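Local coordinates for nisin biosynthesis protein NisC (Lactococcus lactis subsp. lactis, PDB 2G0D), which probably catalyses ring closure in nisin maturation, adding cysteine thiols to dehydroamino acids of the dehydrated precursor peptide to form its lanthionine rings, at residues L144-L149 and I214-A218; Y290-A294 and L400-L406; I331-S335 and W395-L401. One frame throughout, in Å; residues are numbered along the deposited sequence.

In the fold
The three contacts lie close together in the alpha toroid. The centres of contact 1 and contact 2 are about 10 Å apart. Those of contact 2 and contact 3 are about 11 Å apart, and those of contact 1 and contact 3 about 14 Å. Contact 1 joins helices 140-147 and 208-221 and is complete before contact 2 begins. Contact 3 falls within the span of chain that contact 2 encloses. Contacts 2 and 3 share Leu400 and Leu401. They pack the C-terminal segment, residues 395-406, against helices 281-294 and 327-341. The same segment touches contact 1 through Gln397, Leu400, Phe402 and Asp404. It thus ties together four helices that lie far apart in sequence.

Contact 1 of 3, residues L144-L149 and I214-A218; sequences LSYLLL and ILAYA
Leu148 packs against Tyr217 and Ile214 inside the alpha toroid of this LanC-like protein, where the end of helix 140-147 and the turn after it meet helix 208-221. These three residues bury the most surface in the contact, and no hydrogen bond joins the two segments. The side chains of Leu148 and Tyr217 run past each other in opposite directions. Leu148 CB lies 3.7 Å from Tyr217 CE2, and its CD1 branch lies 3.6 Å from Tyr217 CD2. The same methyl reaches on to the next residue, 3.9 Å from Ala218 CA. The phenol is set by its first torsion: CG is anti to the backbone N (chi1 -176°), which carries the ring across to segment 144-149. Its hydroxyl bonds to Asp404 in the C-terminal segment, and its ring stacks with Phe402. Hydroxyl and ring thus both have partners beyond the two segments. Ile214 meets the preceding turn of helix 140-147. Its CG1 lies 3.9 Å from Leu144 CD2, with the two side chains at a slant. The hydroxyl of Ser145 is bonded to the carbonyl of Gln397. Helix 156-168 adds Ile162 against Leu144 and Ile163 against Ala218. At the tip of Ile214, CD1 sits 3.6 Å from Ser145 CA and 3.8 Å from Ser145 CB.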
ATOM      1  N   LEU A 144       4.256   5.447  -7.966  1.00 28.16           N
ATOM      2  CA  LEU A 144       3.520   6.712  -8.113  1.00 27.86           C
ATOM      3  C   LEU A 144       3.045   7.265  -6.758  1.00 28.01           C
ATOM      4  O   LEU A 144       3.038   8.465  -6.527  1.00 28.14           O
ATOM      5  CB  LEU A 144       2.363   6.513  -9.106  1.00 28.05           C
ATOM      6  CG  LEU A 144       1.509   7.714  -9.562  1.00 28.65           C
ATOM      7  CD1 LEU A 144       2.377   8.869 -10.101  1.00 28.47           C
ATOM      8  CD2 LEU A 144       0.514   7.278 -10.585  1.00 26.84           C
ATOM      9  N   SER A 145       2.676   6.378  -5.846  1.00 28.64           N
ATOM     10  CA  SER A 145       2.226   6.790  -4.498  1.00 28.62           C
ATOM     11  C   SER A 145       3.294   7.655  -3.835  1.00 28.47           C
ATOM     12  O   SER A 145       3.000   8.749  -3.323  1.00 27.83           O
ATOM     13  CB  SER A 145       1.938   5.574  -3.618  1.00 27.74           C
ATOM     14  OG  SER A 145       1.317   5.992  -2.410  1.00 30.33           O
ATOM     15  N   TYR A 146       4.532   7.144  -3.847  1.00 28.26           N
ATOM     16  CA  TYR A 146       5.701   7.885  -3.385  1.00 27.52           C
ATOM     17  C   TYR A 146       5.952   9.145  -4.222  1.00 27.96           C
ATOM     18  O   TYR A 146       6.119  10.234  -3.655  1.00 28.23           O
ATOM     19  CB  TYR A 146       6.983   7.023  -3.359  1.00 26.97           C
ATOM     20  CG  TYR A 146       8.230   7.887  -3.221  1.00 25.70           C
ATOM     21  CD1 TYR A 146       8.569   8.475  -1.996  1.00 23.62           C
ATOM     22  CD2 TYR A 146       9.047   8.142  -4.317  1.00 25.23           C
ATOM     23  CE1 TYR A 146       9.692   9.303  -1.876  1.00 23.85           C
ATOM     24  CE2 TYR A 146      10.171   8.980  -4.214  1.00 25.88           C
ATOM     25  CZ  TYR A 146      10.480   9.570  -2.994  1.00 24.91           C
ATOM     26  OH  TYR A 146      11.603  10.385  -2.883  1.00 25.38           O
ATOM     27  N   LEU A 147       5.978   9.004  -5.549  1.00 27.10           N
ATOM     28  CA  LEU A 147       6.284  10.153  -6.443  1.00 27.64           C
ATOM     29  C   LEU A 147       5.386  11.351  -6.203  1.00 27.87           C
ATOM     30  O   LEU A 147       5.878  12.473  -6.194  1.00 27.90           O
ATOM     31  CB  LEU A 147       6.289   9.757  -7.936  1.00 27.24           C
ATOM     32  CG  LEU A 147       7.418   8.791  -8.352  1.00 28.11           C
ATOM     33  CD1 LEU A 147       7.178   8.277  -9.789  1.00 26.70           C
ATOM     34  CD2 LEU A 147       8.802   9.428  -8.229  1.00 28.48           C
ATOM     35  N   LEU A 148       4.085  11.100  -5.945  1.00 27.73           N
ATOM     36  CA  LEU A 148       3.093  12.164  -5.754  1.00 27.85           C
ATOM     37  C   LEU A 148       3.275  13.031  -4.493  1.00 29.06           C
ATOM     38  O   LEU A 148       2.645  14.093  -4.359  1.00 29.21           O
ATOM     39  CB  LEU A 148       1.664  11.604  -5.829  1.00 28.11           C
ATOM     40  CG  LEU A 148       1.257  11.150  -7.240  1.00 27.83           C
ATOM     41  CD1 LEU A 148       0.020  10.271  -7.159  1.00 28.47           C
ATOM     42  CD2 LEU A 148       1.022  12.345  -8.202  1.00 25.16           C
ATOM     43  N   LEU A 149       4.159  12.603  -3.605  1.00 29.20           N
ATOM     44  CA  LEU A 149       4.592  13.415  -2.470  1.00 29.71           C
ATOM     45  C   LEU A 149       5.675  14.437  -2.836  1.00 30.43           C
ATOM     46  O   LEU A 149       5.972  15.309  -2.033  1.00 30.52           O
ATOM     47  CB  LEU A 149       5.154  12.506  -1.361  1.00 28.87           C
ATOM     48  CG  LEU A 149       4.165  11.585  -0.626  1.00 28.50           C
ATOM     49  CD1 LEU A 149       4.968  10.670   0.295  1.00 26.70           C
ATOM     50  CD2 LEU A 149       3.100  12.415   0.164  1.00 23.63           C
ATOM     51  N   ILE A 214      -4.834   4.943  -7.000  1.00 30.19           N
ATOM     52  CA  ILE A 214      -3.705   5.805  -7.366  1.00 29.76           C
ATOM     53  C   ILE A 214      -4.126   6.839  -8.410  1.00 30.00           C
ATOM     54  O   ILE A 214      -3.687   7.994  -8.365  1.00 30.19           O
ATOM     55  CB  ILE A 214      -2.385   5.021  -7.728  1.00 30.54           C
ATOM     56  CG1 ILE A 214      -1.148   5.872  -7.406  1.00 30.36           C
ATOM     57  CG2 ILE A 214      -2.350   4.576  -9.200  1.00 29.65           C
ATOM     58  CD1 ILE A 214      -1.017   6.260  -5.897  1.00 29.31           C
ATOM     59  N   LEU A 215      -5.011   6.443  -9.322  1.00 29.53           N
ATOM     60  CA  LEU A 215      -5.565   7.411 -10.290  1.00 29.37           C
ATOM     61  C   LEU A 215      -6.443   8.495  -9.686  1.00 29.28           C
ATOM     62  O   LEU A 215      -6.422   9.641 -10.162  1.00 30.20           O
ATOM     63  CB  LEU A 215      -6.335   6.708 -11.401  1.00 29.20           C
ATOM     64  CG  LEU A 215      -5.478   5.788 -12.275  1.00 29.36           C
ATOM     65  CD1 LEU A 215      -6.391   5.026 -13.225  1.00 31.19           C
ATOM     66  CD2 LEU A 215      -4.366   6.535 -13.056  1.00 27.20           C
ATOM     67  N   ALA A 216      -7.235   8.130  -8.675  1.00 28.86           N
ATOM     68  CA  ALA A 216      -8.037   9.096  -7.944  1.00 29.30           C
ATOM     69  C   ALA A 216      -7.117  10.068  -7.195  1.00 29.66           C
ATOM     70  O   ALA A 216      -7.311  11.287  -7.251  1.00 29.54           O
ATOM     71  CB  ALA A 216      -8.976   8.378  -6.959  1.00 29.78           C
ATOM     72  N   TYR A 217      -6.126   9.512  -6.487  1.00 29.60           N
ATOM     73  CA  TYR A 217      -5.153  10.332  -5.745  1.00 29.61           C
ATOM     74  C   TYR A 217      -4.380  11.260  -6.669  1.00 29.26           C
ATOM     75  O   TYR A 217      -4.264  12.421  -6.357  1.00 30.10           O
ATOM     76  CB  TYR A 217      -4.201   9.473  -4.906  1.00 28.76           C
ATOM     77  CG  TYR A 217      -3.213  10.244  -4.032  1.00 29.09           C
ATOM     78  CD1 TYR A 217      -3.655  11.169  -3.078  1.00 28.53           C
ATOM     79  CD2 TYR A 217      -1.832  10.023  -4.140  1.00 26.21           C
ATOM     80  CE1 TYR A 217      -2.755  11.857  -2.265  1.00 26.79           C
ATOM     81  CE2 TYR A 217      -0.935  10.703  -3.315  1.00 23.33           C
ATOM     82  CZ  TYR A 217      -1.400  11.597  -2.387  1.00 27.02           C
ATOM     83  OH  TYR A 217      -0.501  12.277  -1.592  1.00 29.45           O
ATOM     84  N   ALA A 218      -3.878  10.753  -7.798  1.00 29.18           N
ATOM     85  CA  ALA A 218      -3.274  11.585  -8.867  1.00 28.56           C
ATOM     86  C   ALA A 218      -4.167  12.747  -9.303  1.00 29.25           C
ATOM     87  O   ALA A 218      -3.700  13.872  -9.356  1.00 29.93           O
ATOM     88  CB  ALA A 218      -2.877  10.725 -10.092  1.00 27.36           C
TER

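Contact 2 of 3, residues Y290-A294 and L400-L406; sequences YGGLA and LLFDDFL
Tyr290 is held at its hydroxyl by Leu400 and Phe402 and along its ring by Phe402 and Phe405. This is the tight part of the contact. Its OH donates to the carbonyl of Leu400, with OH and Leu400 O only 2.5 Å apart, and the donor is tilted 22° from the carbonyl plane. The same OH accepts from Phe402 N at 3.0 Å. The two bonds fix the phenol between backbone groups two residues apart. Phe402 and Phe405 lie on the same side of the tyrosine ring and form an aromatic cluster with it. Phe402 CD2 sits over the rim of that face, 3.4 Å from Tyr290 CE2, with the two rings oblique. Phe405 makes an offset stack, its ring centroid 4.6 Å from that of Tyr290 and the planes 17° apart. A type I turn from Phe402 to Phe405 brings both rings back to helix 281-294. Toward the solvent the packing thins. Leu293 CB still meets Phe405 CE2 at 3.6 Å. Beyond it, Leu293 CD1 and CD2 of the exposed Leu406 are 4.3 Å apart. Asp403 and Asp404 face other partners: Asp403 pairs with Arg339 and Arg396, and Asp404 with Lys221. The tyrosine hydroxyl both donates and accepts, which probably lowers the cost of burying this non-helical backbone among aromatic and aliphatic side chains.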
ATOM      1  N   TYR A 290     -11.882   7.134  -2.149  1.00 28.05           N
ATOM      2  CA  TYR A 290     -11.073   8.006  -2.975  1.00 28.48           C
ATOM      3  C   TYR A 290     -11.756   8.379  -4.289  1.00 29.25           C
ATOM      4  O   TYR A 290     -11.722   9.543  -4.692  1.00 29.37           O
ATOM      5  CB  TYR A 290      -9.704   7.383  -3.236  1.00 28.88           C
ATOM      6  CG  TYR A 290      -8.829   7.184  -1.983  1.00 30.07           C
ATOM      7  CD1 TYR A 290      -8.915   8.055  -0.880  1.00 29.44           C
ATOM      8  CD2 TYR A 290      -7.901   6.160  -1.935  1.00 27.91           C
ATOM      9  CE1 TYR A 290      -8.097   7.880   0.251  1.00 30.74           C
ATOM     10  CE2 TYR A 290      -7.088   5.969  -0.815  1.00 29.52           C
ATOM     11  CZ  TYR A 290      -7.185   6.830   0.262  1.00 31.24           C
ATOM     12  OH  TYR A 290      -6.385   6.609   1.360  1.00 32.07           O
ATOM     13  N   GLY A 291     -12.357   7.396  -4.961  1.00 29.43           N
ATOM     14  CA  GLY A 291     -13.176   7.654  -6.174  1.00 29.74           C
ATOM     15  C   GLY A 291     -14.306   8.628  -5.893  1.00 29.92           C
ATOM     16  O   GLY A 291     -14.499   9.613  -6.631  1.00 30.24           O
ATOM     17  N   GLY A 292     -15.031   8.378  -4.806  1.00 29.38           N
ATOM     18  CA  GLY A 292     -16.136   9.230  -4.378  1.00 29.35           C
ATOM     19  C   GLY A 292     -15.737  10.661  -4.074  1.00 30.44           C
ATOM     20  O   GLY A 292     -16.453  11.607  -4.447  1.00 30.60           O
ATOM     21  N   LEU A 293     -14.615  10.832  -3.377  1.00 30.55           N
ATOM     22  CA  LEU A 293     -14.102  12.174  -3.095  1.00 31.97           C
ATOM     23  C   LEU A 293     -13.536  12.814  -4.366  1.00 32.51           C
ATOM     24  O   LEU A 293     -13.805  13.989  -4.611  1.00 33.49           O
ATOM     25  CB  LEU A 293     -13.078  12.197  -1.953  1.00 31.39           C
ATOM     26  CG  LEU A 293     -13.574  11.683  -0.582  1.00 33.15           C
ATOM     27  CD1 LEU A 293     -12.375  11.435   0.383  1.00 30.96           C
ATOM     28  CD2 LEU A 293     -14.629  12.589   0.057  1.00 30.48           C
ATOM     29  N   ALA A 294     -12.790  12.048  -5.174  1.00 32.79           N
ATOM     30  CA  ALA A 294     -12.200  12.579  -6.428  1.00 33.08           C
ATOM     31  C   ALA A 294     -13.229  12.956  -7.499  1.00 33.60           C
ATOM     32  O   ALA A 294     -13.025  13.936  -8.224  1.00 34.01           O
ATOM     33  CB  ALA A 294     -11.191  11.600  -7.020  1.00 32.27           C
ATOM     34  N   LEU A 400      -1.434   3.396   0.772  1.00 28.51           N
ATOM     35  CA  LEU A 400      -2.405   4.249   0.050  1.00 28.81           C
ATOM     36  C   LEU A 400      -3.418   4.850   0.996  1.00 28.82           C
ATOM     37  O   LEU A 400      -4.622   4.955   0.683  1.00 29.33           O
ATOM     38  CB  LEU A 400      -3.142   3.498  -1.089  1.00 28.68           C
ATOM     39  CG  LEU A 400      -2.354   2.672  -2.120  1.00 31.96           C
ATOM     40  CD1 LEU A 400      -3.314   2.125  -3.206  1.00 30.64           C
ATOM     41  CD2 LEU A 400      -1.154   3.428  -2.748  1.00 28.95           C
ATOM     42  N   LEU A 401      -2.931   5.280   2.148  1.00 28.28           N
ATOM     43  CA  LEU A 401      -3.760   6.000   3.107  1.00 28.23           C
ATOM     44  C   LEU A 401      -3.297   7.429   3.008  1.00 28.72           C
ATOM     45  O   LEU A 401      -2.191   7.765   3.441  1.00 28.69           O
ATOM     46  CB  LEU A 401      -3.582   5.435   4.515  1.00 27.99           C
ATOM     47  CG  LEU A 401      -3.904   3.948   4.616  1.00 28.83           C
ATOM     48  CD1 LEU A 401      -3.638   3.379   6.055  1.00 28.12           C
ATOM     49  CD2 LEU A 401      -5.351   3.606   4.119  1.00 29.06           C
ATOM     50  N   PHE A 402      -4.135   8.256   2.380  1.00 28.98           N
ATOM     51  CA  PHE A 402      -3.734   9.582   1.919  1.00 28.93           C
ATOM     52  C   PHE A 402      -4.364  10.659   2.816  1.00 28.61           C
ATOM     53  O   PHE A 402      -5.497  11.106   2.566  1.00 27.44           O
ATOM     54  CB  PHE A 402      -4.200   9.751   0.464  1.00 29.17           C
ATOM     55  CG  PHE A 402      -3.609   8.739  -0.508  1.00 29.08           C
ATOM     56  CD1 PHE A 402      -2.214   8.534  -0.579  1.00 29.96           C
ATOM     57  CD2 PHE A 402      -4.437   8.054  -1.409  1.00 27.02           C
ATOM     58  CE1 PHE A 402      -1.648   7.617  -1.495  1.00 27.89           C
ATOM     59  CE2 PHE A 402      -3.901   7.132  -2.325  1.00 26.99           C
ATOM     60  CZ  PHE A 402      -2.485   6.940  -2.398  1.00 27.04           C
ATOM     61  N   ASP A 403      -3.618  11.049   3.865  1.00 28.89           N
ATOM     62  CA  ASP A 403      -4.042  12.029   4.862  1.00 28.80           C
ATOM     63  C   ASP A 403      -4.252  13.393   4.249  1.00 29.43           C
ATOM     64  O   ASP A 403      -5.019  14.195   4.795  1.00 30.56           O
ATOM     65  CB  ASP A 403      -3.016  12.189   5.996  1.00 27.80           C
ATOM     66  CG  ASP A 403      -2.990  11.003   6.961  1.00 28.87           C
ATOM     67  OD1 ASP A 403      -3.771  10.016   6.782  1.00 26.71           O
ATOM     68  OD2 ASP A 403      -2.144  11.054   7.889  1.00 25.53           O
ATOM     69  N   ASP A 404      -3.597  13.638   3.112  1.00 29.64           N
ATOM     70  CA  ASP A 404      -3.690  14.916   2.370  1.00 30.86           C
ATOM     71  C   ASP A 404      -4.720  14.930   1.246  1.00 30.72           C
ATOM     72  O   ASP A 404      -4.774  15.895   0.469  1.00 30.67           O
ATOM     73  CB  ASP A 404      -2.319  15.280   1.780  1.00 31.14           C
ATOM     74  CG  ASP A 404      -1.831  14.253   0.737  1.00 34.45           C
ATOM     75  OD1 ASP A 404      -2.232  13.059   0.790  1.00 35.55           O
ATOM     76  OD2 ASP A 404      -1.016  14.631  -0.134  1.00 38.02           O
ATOM     77  N   PHE A 405      -5.544  13.887   1.172  1.00 30.35           N
ATOM     78  CA  PHE A 405      -6.458  13.704   0.069  1.00 31.71           C
ATOM     79  C   PHE A 405      -7.373  14.928  -0.141  1.00 33.11           C
ATOM     80  O   PHE A 405      -7.811  15.193  -1.261  1.00 33.36           O
ATOM     81  CB  PHE A 405      -7.322  12.429   0.255  1.00 30.65           C
ATOM     82  CG  PHE A 405      -7.866  11.882  -1.044  1.00 30.56           C
ATOM     83  CD1 PHE A 405      -7.124  10.967  -1.797  1.00 30.26           C
ATOM     84  CD2 PHE A 405      -9.105  12.303  -1.538  1.00 29.64           C
ATOM     85  CE1 PHE A 405      -7.603  10.476  -3.045  1.00 30.96           C
ATOM     86  CE2 PHE A 405      -9.586  11.818  -2.765  1.00 29.07           C
ATOM     87  CZ  PHE A 405      -8.816  10.913  -3.526  1.00 29.27           C
ATOM     88  N   LEU A 406      -7.677  15.645   0.937  1.00 34.27           N
ATOM     89  CA  LEU A 406      -8.599  16.779   0.859  1.00 36.39           C
ATOM     90  C   LEU A 406      -7.886  18.083   1.142  1.00 37.71           C
ATOM     91  O   LEU A 406      -8.526  19.085   1.418  1.00 38.01           O
ATOM     92  CB  LEU A 406      -9.808  16.593   1.792  1.00 35.59           C
ATOM     93  CG  LEU A 406     -10.709  15.393   1.469  1.00 36.11           C
ATOM     94  CD1 LEU A 406     -11.570  14.990   2.703  1.00 38.66           C
ATOM     95  CD2 LEU A 406     -11.578  15.654   0.227  1.00 34.91           C
TER

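Contact 3 of 3, residues I331-S335 and W395-L401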
ATOM      1  N   ILE A 331      -7.818  -1.691  11.044  1.00 28.05           N
ATOM      2  CA  ILE A 331      -7.864  -0.587  11.977  1.00 28.10           C
ATOM      3  C   ILE A 331      -7.304   0.722  11.377  1.00 27.89           C
ATOM      4  O   ILE A 331      -7.909   1.788  11.503  1.00 28.04           O
ATOM      5  CB  ILE A 331      -7.186  -1.005  13.337  1.00 29.03           C
ATOM      6  CG1 ILE A 331      -8.072  -2.028  14.069  1.00 28.36           C
ATOM      7  CG2 ILE A 331      -6.919   0.189  14.259  1.00 28.57           C
ATOM      8  CD1 ILE A 331      -9.468  -1.498  14.566  1.00 30.03           C
ATOM      9  N   GLU A 332      -6.164   0.643  10.712  1.00 28.22           N
ATOM     10  CA  GLU A 332      -5.563   1.828  10.142  1.00 27.81           C
ATOM     11  C   GLU A 332      -6.377   2.456   9.009  1.00 27.98           C
ATOM     12  O   GLU A 332      -6.345   3.692   8.803  1.00 26.32           O
ATOM     13  CB  GLU A 332      -4.122   1.560   9.676  1.00 26.96           C
ATOM     14  CG  GLU A 332      -3.388   2.878   9.398  1.00 28.92           C
ATOM     15  CD  GLU A 332      -3.043   3.659  10.670  1.00 28.46           C
ATOM     16  OE1 GLU A 332      -3.033   3.033  11.753  1.00 28.02           O
ATOM     17  OE2 GLU A 332      -2.752   4.888  10.597  1.00 27.82           O
ATOM     18  N   ILE A 333      -7.043   1.593   8.243  1.00 26.85           N
ATOM     19  CA  ILE A 333      -8.013   2.051   7.258  1.00 27.10           C
ATOM     20  C   ILE A 333      -9.196   2.793   7.909  1.00 28.16           C
ATOM     21  O   ILE A 333      -9.590   3.857   7.420  1.00 28.82           O
ATOM     22  CB  ILE A 333      -8.515   0.884   6.392  1.00 26.60           C
ATOM     23  CG1 ILE A 333      -7.359   0.299   5.574  1.00 25.35           C
ATOM     24  CG2 ILE A 333      -9.625   1.374   5.459  1.00 28.26           C
ATOM     25  CD1 ILE A 333      -7.581  -1.156   5.132  1.00 28.83           C
ATOM     26  N   CYS A 334      -9.754   2.243   9.001  1.00 28.13           N
ATOM     27  CA  CYS A 334     -10.806   2.941   9.753  1.00 28.61           C
ATOM     28  C   CYS A 334     -10.324   4.298  10.251  1.00 28.78           C
ATOM     29  O   CYS A 334     -11.077   5.268  10.273  1.00 30.19           O
ATOM     30  CB  CYS A 334     -11.254   2.132  10.969  1.00 28.57           C
ATOM     31  SG  CYS A 334     -12.023   0.547  10.585  1.00 28.28           S
ATOM     32  N   SER A 335      -9.076   4.357  10.684  1.00 27.51           N
ATOM     33  CA  SER A 335      -8.550   5.582  11.231  1.00 27.07           C
ATOM     34  C   SER A 335      -8.432   6.638  10.103  1.00 26.27           C
ATOM     35  O   SER A 335      -8.664   7.844  10.323  1.00 24.53           O
ATOM     36  CB  SER A 335      -7.207   5.298  11.892  1.00 26.39           C
ATOM     37  OG  SER A 335      -6.694   6.467  12.470  1.00 31.56           O
ATOM     38  N   TRP A 395       4.844   7.236   6.280  1.00 25.23           N
ATOM     39  CA  TRP A 395       4.647   5.769   6.240  1.00 25.33           C
ATOM     40  C   TRP A 395       3.317   5.331   5.642  1.00 25.72           C
ATOM     41  O   TRP A 395       3.251   4.308   4.949  1.00 26.74           O
ATOM     42  CB  TRP A 395       4.807   5.117   7.626  1.00 25.84           C
ATOM     43  CG  TRP A 395       3.699   5.395   8.634  1.00 26.70           C
ATOM     44  CD1 TRP A 395       3.536   6.542   9.388  1.00 26.71           C
ATOM     45  CD2 TRP A 395       2.654   4.493   9.050  1.00 26.44           C
ATOM     46  NE1 TRP A 395       2.458   6.400  10.223  1.00 26.52           N
ATOM     47  CE2 TRP A 395       1.896   5.164  10.040  1.00 25.78           C
ATOM     48  CE3 TRP A 395       2.284   3.179   8.681  1.00 25.64           C
ATOM     49  CZ2 TRP A 395       0.782   4.575  10.669  1.00 25.45           C
ATOM     50  CZ3 TRP A 395       1.181   2.594   9.311  1.00 25.96           C
ATOM     51  CH2 TRP A 395       0.436   3.298  10.287  1.00 25.66           C
ATOM     52  N   ARG A 396       2.260   6.092   5.924  1.00 25.48           N
ATOM     53  CA  ARG A 396       0.892   5.781   5.441  1.00 26.29           C
ATOM     54  C   ARG A 396       0.728   5.725   3.929  1.00 26.58           C
ATOM     55  O   ARG A 396      -0.169   5.030   3.421  1.00 24.73           O
ATOM     56  CB  ARG A 396      -0.128   6.782   6.027  1.00 25.98           C
ATOM     57  CG  ARG A 396      -0.560   6.433   7.438  1.00 25.81           C
ATOM     58  CD  ARG A 396      -1.362   7.587   8.126  1.00 27.67           C
ATOM     59  NE  ARG A 396      -1.746   7.192   9.495  1.00 26.25           N
ATOM     60  CZ  ARG A 396      -2.153   8.008  10.470  1.00 26.61           C
ATOM     61  NH1 ARG A 396      -2.445   7.469  11.658  1.00 24.97           N
ATOM     62  NH2 ARG A 396      -2.263   9.341  10.288  1.00 21.41           N
ATOM     63  N   GLN A 397       1.601   6.466   3.224  1.00 27.25           N
ATOM     64  CA  GLN A 397       1.653   6.478   1.766  1.00 27.45           C
ATOM     65  C   GLN A 397       1.814   5.078   1.212  1.00 27.56           C
ATOM     66  O   GLN A 397       1.273   4.763   0.153  1.00 28.68           O
ATOM     67  CB  GLN A 397       2.820   7.347   1.274  1.00 27.11           C
ATOM     68  CG  GLN A 397       2.644   7.934  -0.138  1.00 29.56           C
ATOM     69  CD  GLN A 397       1.580   9.069  -0.198  1.00 30.65           C
ATOM     70  OE1 GLN A 397       1.234   9.589  -1.286  1.00 32.44           O
ATOM     71  NE2 GLN A 397       1.073   9.444   0.952  1.00 26.10           N
ATOM     72  N   ALA A 398       2.578   4.248   1.910  1.00 27.45           N
ATOM     73  CA  ALA A 398       2.872   2.889   1.458  1.00 27.70           C
ATOM     74  C   ALA A 398       1.621   1.992   1.449  1.00 27.78           C
ATOM     75  O   ALA A 398       1.603   0.949   0.792  1.00 27.83           O
ATOM     76  CB  ALA A 398       3.941   2.276   2.346  1.00 27.05           C
ATOM     77  N   LEU A 399       0.602   2.403   2.201  1.00 27.71           N
ATOM     78  CA  LEU A 399      -0.675   1.683   2.313  1.00 27.79           C
ATOM     79  C   LEU A 399      -1.783   2.355   1.531  1.00 27.51           C
ATOM     80  O   LEU A 399      -2.934   1.946   1.624  1.00 27.65           O
ATOM     81  CB  LEU A 399      -1.082   1.576   3.791  1.00 27.13           C
ATOM     82  CG  LEU A 399      -0.211   0.712   4.714  1.00 29.83           C
ATOM     83  CD1 LEU A 399      -0.756   0.708   6.160  1.00 28.48           C
ATOM     84  CD2 LEU A 399      -0.138  -0.708   4.203  1.00 24.89           C
ATOM     85  N   LEU A 400      -1.434   3.396   0.772  1.00 28.51           N
ATOM     86  CA  LEU A 400      -2.405   4.249   0.050  1.00 28.81           C
ATOM     87  C   LEU A 400      -3.418   4.850   0.996  1.00 28.82           C
ATOM     88  O   LEU A 400      -4.622   4.955   0.683  1.00 29.33           O
ATOM     89  CB  LEU A 400      -3.142   3.498  -1.089  1.00 28.68           C
ATOM     90  CG  LEU A 400      -2.354   2.672  -2.120  1.00 31.96           C
ATOM     91  CD1 LEU A 400      -3.314   2.125  -3.206  1.00 30.64           C
ATOM     92  CD2 LEU A 400      -1.154   3.428  -2.748  1.00 28.95           C
ATOM     93  N   LEU A 401      -2.931   5.280   2.148  1.00 28.28           N
ATOM     94  CA  LEU A 401      -3.760   6.000   3.107  1.00 28.23           C
ATOM     95  C   LEU A 401      -3.297   7.429   3.008  1.00 28.72           C
ATOM     96  O   LEU A 401      -2.191   7.765   3.441  1.00 28.69           O
ATOM     97  CB  LEU A 401      -3.582   5.435   4.515  1.00 27.99           C
ATOM     98  CG  LEU A 401      -3.904   3.948   4.616  1.00 28.83           C
ATOM     99  CD1 LEU A 401      -3.638   3.379   6.055  1.00 28.12           C
ATOM    100  CD2 LEU A 401      -5.351   3.606   4.119  1.00 29.06           C
TER
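Glu332 reaches from helix 327-341 to Arg396 in a buried salt bridge. Its CG is anti to the backbone N (chi1 -166°), and the chain then bends at chi2, 72°. The bend delivers a single oxygen, OE2, to the arginine. Arg396 approaches side-on and spends two nitrogens on that one atom. NE lies 2.7 Å from Glu332 OE2, with an N-H...O angle of 138°, and NH1 lies 2.8 Å from the same OE2. Both bonds are bent, and the oxygen sits somewhat out of the guanidinium plane. The arginine chain is extended from CG to NE, which spans the gap from the 3-10 segment 395-399. Its third nitrogen, NH2, pairs with Asp403, so the guanidinium joins two carboxylates. Within the alpha toroid, the bridge joins the C-terminal segment to a helix that starts just after Cys324 and His325, which bind the zinc ion together with Cys278. The side chain of Ile333 is about 11 Å from the zinc ion. Trp395, its CG between the backbone N and the carbonyl carbon, comes from the opposite direction to Glu332. Its CH2 lies 3.5 Å from Glu332 CD, with indole and carboxylate planes well inclined to each other. Arg396 CG lies over the centre of one indole face. Leu401 closes in on the aliphatic part of the glutamate. Its CD1 comes to 3.4 Å from Glu332 CG. The other branch, CD2, turns to the next residue of the helix and lies 4.1 Å from Ile333 CG1.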